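Long-range contacts in uncharacterized protein (PDB 3H04), which is of unknown function but belongs to the alpha/beta-hydrolase superfamily and probably acts as a hydrolase, perhaps an esterase: residues P210-A215 and N233-S238; G127-N132 and E229-H234. All coordinates share one frame; numbering follows the deposited sequence.

In the fold
From the N terminus, the chain reaches 127-132 first, just after strand 121-125. It then runs through several short helices and comes to 210-215 at the start of strand 212-217, continues into helix 226-232, and leaves by 233-238 into strand 238-243. Contact 2 closes a loop of 96 residues that holds those short helices; contact 1 closes one of 17 residues that holds the helical connection of the last beta-alpha-beta unit. Both loops end on the same stretch, sharing Asn233 and His234, with 210-215 inside the long loop and 233-238 running a few residues further. Contact 1 joins neighbouring strands; contact 2 joins the helix to the loop after strand 121-125. Ile214 CD1 packs 3.4 Å from Met232 SD between them.

Contact 1: P210-A215 and N233-S238; sequences PPVFIA and NHVPHS
The ring of Pro211 runs alongside His237, the two side chains pointing the same way. From its base, Pro211 CB lies 3.8 Å from His237 CB; one bond further, Pro211 CG is still 3.9 Å from that same His237 CB and comes obliquely to the imidazole. The imidazole itself leads away, its CG anti to the carbonyl carbon (chi1 -53°), and Pro236 CB sits over one of its faces toward the rim. The backbones join next to this pair: Val212 N donates to His237 O at 2.9 Å, nearly straight at 167° but from above the carbonyl plane. Val212 and Ser238 form a parallel bridge, in which strands 212-217 and 238-243 close one side of the alpha/beta-hydrolase sheet; helix 226-232 links them as a beta-alpha-beta crossover. CA-H groups add to the pairing, with Pro211 CA 3.4 Å from His237 O and Ser238 CA 3.2 Å from Val212 O. Val212 and Ser238 turn to the same face of the sheet, where Val212 CG2, anti to its carbonyl carbon, meets Val235 CG1 at 4.3 Å. Phe268 and Ile272 of helix 256-273 pack on Pro211.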
loop_
_atom_site.group_PDB
_atom_site.type_symbol
_atom_site.label_atom_id
_atom_site.label_comp_id
_atom_site.label_asym_id
_atom_site.label_seq_id
_atom_site.Cartn_x
_atom_site.Cartn_y
_atom_site.Cartn_z
ATOM N N PRO A 210 -3.234 15.616 -3.970
ATOM C CA PRO A 210 -4.520 15.883 -3.324
ATOM C C PRO A 210 -4.396 15.629 -1.807
ATOM O O PRO A 210 -3.346 15.243 -1.340
ATOM C CB PRO A 210 -5.474 14.867 -3.991
ATOM C CG PRO A 210 -4.597 13.727 -4.310
ATOM C CD PRO A 210 -3.280 14.365 -4.739
ATOM N N PRO A 211 -5.451 15.861 -1.027
ATOM C CA PRO A 211 -5.235 15.717 0.406
ATOM C C PRO A 211 -4.831 14.330 0.856
ATOM O O PRO A 211 -5.347 13.323 0.346
ATOM C CB PRO A 211 -6.606 16.074 1.007
ATOM C CG PRO A 211 -7.260 16.945 0.023
ATOM C CD PRO A 211 -6.782 16.420 -1.316
ATOM N N VAL A 212 -3.958 14.278 1.857
ATOM C CA VAL A 212 -3.433 13.022 2.362
ATOM C C VAL A 212 -3.759 12.796 3.813
ATOM O O VAL A 212 -3.435 13.649 4.682
ATOM C CB VAL A 212 -1.929 12.922 2.231
ATOM C CG1 VAL A 212 -1.515 11.493 2.617
ATOM C CG2 VAL A 212 -1.448 13.287 0.743
ATOM N N PHE A 213 -4.418 11.683 4.109
ATOM C CA PHE A 213 -4.642 11.270 5.535
ATOM C C PHE A 213 -3.501 10.342 5.932
ATOM O O PHE A 213 -3.252 9.363 5.232
ATOM C CB PHE A 213 -5.985 10.590 5.669
ATOM C CG PHE A 213 -6.366 10.197 7.083
ATOM C CD1 PHE A 213 -7.239 10.965 7.800
ATOM C CD2 PHE A 213 -5.809 9.043 7.685
ATOM C CE1 PHE A 213 -7.604 10.620 9.114
ATOM C CE2 PHE A 213 -6.161 8.692 8.987
ATOM C CZ PHE A 213 -7.054 9.494 9.707
ATOM N N ILE A 214 -2.793 10.625 7.020
ATOM C CA ILE A 214 -1.636 9.810 7.424
ATOM C C ILE A 214 -1.915 9.256 8.801
ATOM O O ILE A 214 -2.324 10.025 9.685
ATOM C CB ILE A 214 -0.344 10.619 7.436
ATOM C CG1 ILE A 214 -0.134 11.256 6.024
ATOM C CG2 ILE A 214 0.839 9.721 7.947
ATOM C CD1 ILE A 214 0.945 12.374 5.920
ATOM N N ALA A 215 -1.694 7.933 8.996
ATOM C CA ALA A 215 -1.703 7.317 10.356
ATOM C C ALA A 215 -0.386 6.545 10.441
ATOM O O ALA A 215 -0.087 5.736 9.524
ATOM C CB ALA A 215 -2.916 6.390 10.577
ATOM N N ASN A 233 6.104 17.543 5.206
ATOM C CA ASN A 233 6.942 18.681 4.836
ATOM C C ASN A 233 6.597 19.361 3.493
ATOM O O ASN A 233 7.113 20.423 3.192
ATOM C CB ASN A 233 8.434 18.290 4.862
ATOM C CG ASN A 233 8.958 17.993 6.295
ATOM O OD1 ASN A 233 8.304 18.263 7.312
ATOM N ND2 ASN A 233 10.142 17.407 6.360
ATOM N N HIS A 234 5.728 18.774 2.685
ATOM C CA HIS A 234 5.481 19.300 1.327
ATOM C C HIS A 234 4.029 19.355 0.871
ATOM O O HIS A 234 3.699 20.202 0.061
ATOM C CB HIS A 234 6.270 18.435 0.312
ATOM C CG HIS A 234 7.755 18.576 0.469
ATOM N ND1 HIS A 234 8.416 19.726 0.099
ATOM C CD2 HIS A 234 8.675 17.798 1.087
ATOM C CE1 HIS A 234 9.691 19.622 0.420
ATOM N NE2 HIS A 234 9.880 18.461 1.015
ATOM N N VAL A 235 3.196 18.395 1.271
ATOM C CA VAL A 235 1.823 18.331 0.723
ATOM C C VAL A 235 0.952 19.443 1.289
ATOM O O VAL A 235 1.188 19.895 2.451
ATOM C CB VAL A 235 1.105 16.958 0.883
ATOM C CG1 VAL A 235 1.912 15.832 0.166
ATOM C CG2 VAL A 235 0.813 16.641 2.360
ATOM N N PRO A 236 -0.009 19.938 0.470
ATOM C CA PRO A 236 -0.735 21.110 0.902
ATOM C C PRO A 236 -1.855 20.846 1.925
ATOM O O PRO A 236 -2.236 21.755 2.662
ATOM C CB PRO A 236 -1.324 21.690 -0.415
ATOM C CG PRO A 236 -1.258 20.509 -1.424
ATOM C CD PRO A 236 -0.101 19.718 -1.005
ATOM N N HIS A 237 -2.376 19.624 1.948
ATOM C CA HIS A 237 -3.460 19.282 2.852
ATOM C C HIS A 237 -3.161 17.932 3.449
ATOM O O HIS A 237 -3.038 16.934 2.682
ATOM C CB HIS A 237 -4.790 19.205 2.085
ATOM C CG HIS A 237 -5.093 20.429 1.284
ATOM N ND1 HIS A 237 -4.937 20.476 -0.090
ATOM C CD2 HIS A 237 -5.505 21.645 1.656
ATOM C CE1 HIS A 237 -5.254 21.682 -0.523
ATOM N NE2 HIS A 237 -5.602 22.413 0.517
ATOM N N SER A 238 -3.008 17.904 4.784
ATOM C CA SER A 238 -2.766 16.649 5.496
ATOM C C SER A 238 -3.520 16.593 6.794
ATOM O O SER A 238 -3.881 17.596 7.374
ATOM C CB SER A 238 -1.252 16.348 5.730
ATOM O OG SER A 238 -0.601 17.280 6.603
#

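Contact 2: G127-N132 and E229-H234; sequences GYSRIN and EHIMNH
Arg130 NE has one salt-bridge partner, OE1 of Glu227, and the NH2 of the same guanidinium is also hydrogen-bonded just beyond the two segments, so two of its three nitrogens are held. Glu227 belongs to helix 226-232, the same helix that presents His230; in the alpha/beta-hydrolase fold this helix links the last two strands of the sheet, and 127-132 is the loop leaving strand 121-125. With its rotation fixed in this way, the guanidinium lies flat on the His230 imidazole, the planes only 4° apart and the centres separated by 3.8 Å. Arg130 gets there by a crowded first torsion (chi1 50°) followed by an extended chain. His230 extends to meet it with CG anti to the backbone N (chi1 176°). NH1 rides over the middle of the ring, 3.7 Å from ND1 of His230, while NH2 reaches back to His230 CB, also at 3.7 Å. A cation laid over the imidazole would probably disfavour protonation of the histidine. Ser129 comes at the edge of the same ring, in its plane, with OG 3.5 Å from His230 CD2. Ile231 CG1 approaches the serine, 3.9 Å from Ser129 CB, and the isoleucine also packs on Leu111 of helix 105-116. Tyr128 turns its side chain away from the helix, stacks on Tyr108 and lies near a putative Ser-His-Asp triad without touching it. One water, in the plane of the imidazole, bridges the two segments, hydrogen-bonded to Ser129 OG at 2.7 Å and to His230 NE2 at 3.0 Å.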
loop_
_atom_site.group_PDB
_atom_site.type_symbol
_atom_site.label_atom_id
_atom_site.label_comp_id
_atom_site.label_asym_id
_atom_site.label_seq_id
_atom_site.Cartn_x
_atom_site.Cartn_y
_atom_site.Cartn_z
ATOM N N GLY A 127 3.003 4.153 5.393
ATOM C CA GLY A 127 3.730 4.016 4.146
ATOM C C GLY A 127 4.825 5.092 4.010
ATOM O O GLY A 127 5.343 5.662 5.000
ATOM N N TYR A 128 5.164 5.329 2.763
ATOM C CA TYR A 128 6.313 6.114 2.393
ATOM C C TYR A 128 6.143 6.553 0.958
ATOM O O TYR A 128 5.407 5.931 0.223
ATOM C CB TYR A 128 7.594 5.283 2.520
ATOM C CG TYR A 128 7.533 3.867 1.983
ATOM C CD1 TYR A 128 7.958 3.576 0.694
ATOM C CD2 TYR A 128 7.010 2.823 2.758
ATOM C CE1 TYR A 128 7.904 2.272 0.191
ATOM C CE2 TYR A 128 6.976 1.481 2.266
ATOM C CZ TYR A 128 7.440 1.240 0.994
ATOM O OH TYR A 128 7.389 -0.005 0.470
ATOM N N SER A 129 6.862 7.601 0.570
ATOM C CA SER A 129 6.773 8.197 -0.783
ATOM C C SER A 129 8.037 7.963 -1.638
ATOM O O SER A 129 8.205 8.542 -2.723
ATOM C CB SER A 129 6.562 9.704 -0.620
ATOM O OG SER A 129 7.700 10.346 -0.010
ATOM N N ARG A 130 8.980 7.225 -1.075
ATOM C CA ARG A 130 10.280 7.043 -1.726
ATOM C C ARG A 130 10.888 5.732 -1.233
ATOM O O ARG A 130 10.581 5.285 -0.121
ATOM C CB ARG A 130 11.189 8.233 -1.410
ATOM C CG ARG A 130 11.209 8.505 0.090
ATOM C CD ARG A 130 12.067 9.661 0.535
ATOM N NE ARG A 130 11.995 9.796 1.997
ATOM C CZ ARG A 130 12.611 10.760 2.680
ATOM N NH1 ARG A 130 13.328 11.667 2.050
ATOM N NH2 ARG A 130 12.521 10.814 4.004
ATOM N N ILE A 131 11.708 5.108 -2.075
ATOM C CA ILE A 131 12.498 3.917 -1.685
ATOM C C ILE A 131 13.972 4.222 -1.454
ATOM O O ILE A 131 14.649 3.443 -0.782
ATOM C CB ILE A 131 12.355 2.754 -2.676
ATOM C CG1 ILE A 131 12.708 3.151 -4.090
ATOM C CG2 ILE A 131 10.898 2.257 -2.663
ATOM C CD1 ILE A 131 12.716 1.993 -5.032
ATOM N N ASN A 132 14.449 5.347 -1.981
ATOM C CA ASN A 132 15.834 5.766 -1.849
ATOM C C ASN A 132 16.022 6.448 -0.521
ATOM O O ASN A 132 16.153 7.672 -0.469
ATOM C CB ASN A 132 16.242 6.723 -2.980
ATOM C CG ASN A 132 17.706 7.118 -2.904
ATOM O OD1 ASN A 132 18.500 6.472 -2.206
ATOM N ND2 ASN A 132 18.077 8.172 -3.618
ATOM N N GLU A 229 6.557 12.238 8.144
ATOM C CA GLU A 229 6.979 13.649 8.375
ATOM C C GLU A 229 7.482 14.249 7.066
ATOM O O GLU A 229 7.140 15.377 6.730
ATOM C CB GLU A 229 8.049 13.759 9.467
ATOM C CG GLU A 229 7.608 13.264 10.833
ATOM C CD GLU A 229 8.752 13.081 11.853
ATOM O OE1 GLU A 229 9.951 13.279 11.531
ATOM O OE2 GLU A 229 8.406 12.739 12.996
ATOM N N HIS A 230 8.216 13.468 6.276
ATOM C CA HIS A 230 8.682 13.926 4.947
ATOM C C HIS A 230 7.519 14.360 4.024
ATOM O O HIS A 230 7.602 15.397 3.341
ATOM C CB HIS A 230 9.505 12.858 4.225
ATOM C CG HIS A 230 9.925 13.249 2.834
ATOM N ND1 HIS A 230 10.788 14.288 2.585
ATOM C CD2 HIS A 230 9.594 12.740 1.620
ATOM C CE1 HIS A 230 10.964 14.417 1.282
ATOM N NE2 HIS A 230 10.265 13.478 0.675
ATOM N N ILE A 231 6.446 13.575 4.014
ATOM C CA ILE A 231 5.295 13.896 3.176
ATOM C C ILE A 231 4.647 15.196 3.689
ATOM O O ILE A 231 4.409 16.137 2.918
ATOM C CB ILE A 231 4.316 12.712 3.163
ATOM C CG1 ILE A 231 4.946 11.565 2.371
ATOM C CG2 ILE A 231 3.026 13.091 2.502
ATOM C CD1 ILE A 231 4.366 10.244 2.655
ATOM N N MET A 232 4.498 15.278 4.998
ATOM C CA MET A 232 3.937 16.470 5.652
ATOM C C MET A 232 4.811 17.704 5.491
ATOM O O MET A 232 4.328 18.824 5.698
ATOM C CB MET A 232 3.767 16.221 7.165
ATOM C CG MET A 232 3.164 14.884 7.512
ATOM S SD MET A 232 1.473 14.973 8.124
ATOM C CE MET A 232 1.803 15.728 9.685
ATOM N N ASN A 233 6.104 17.543 5.206
ATOM C CA ASN A 233 6.942 18.681 4.836
ATOM C C ASN A 233 6.597 19.361 3.493
ATOM O O ASN A 233 7.113 20.423 3.192
ATOM C CB ASN A 233 8.434 18.290 4.862
ATOM C CG ASN A 233 8.958 17.993 6.295
ATOM O OD1 ASN A 233 8.304 18.263 7.312
ATOM N ND2 ASN A 233 10.142 17.407 6.360
ATOM N N HIS A 234 5.728 18.774 2.685
ATOM C CA HIS A 234 5.481 19.300 1.327
ATOM C C HIS A 234 4.029 19.355 0.871
ATOM O O HIS A 234 3.699 20.202 0.061
ATOM C CB HIS A 234 6.270 18.435 0.312
ATOM C CG HIS A 234 7.755 18.576 0.469
ATOM N ND1 HIS A 234 8.416 19.726 0.099
ATOM C CD2 HIS A 234 8.675 17.798 1.087
ATOM C CE1 HIS A 234 9.691 19.622 0.420
ATOM N NE2 HIS A 234 9.880 18.461 1.015
HETATM O O HOH W 1 9.555 11.601 -1.604
#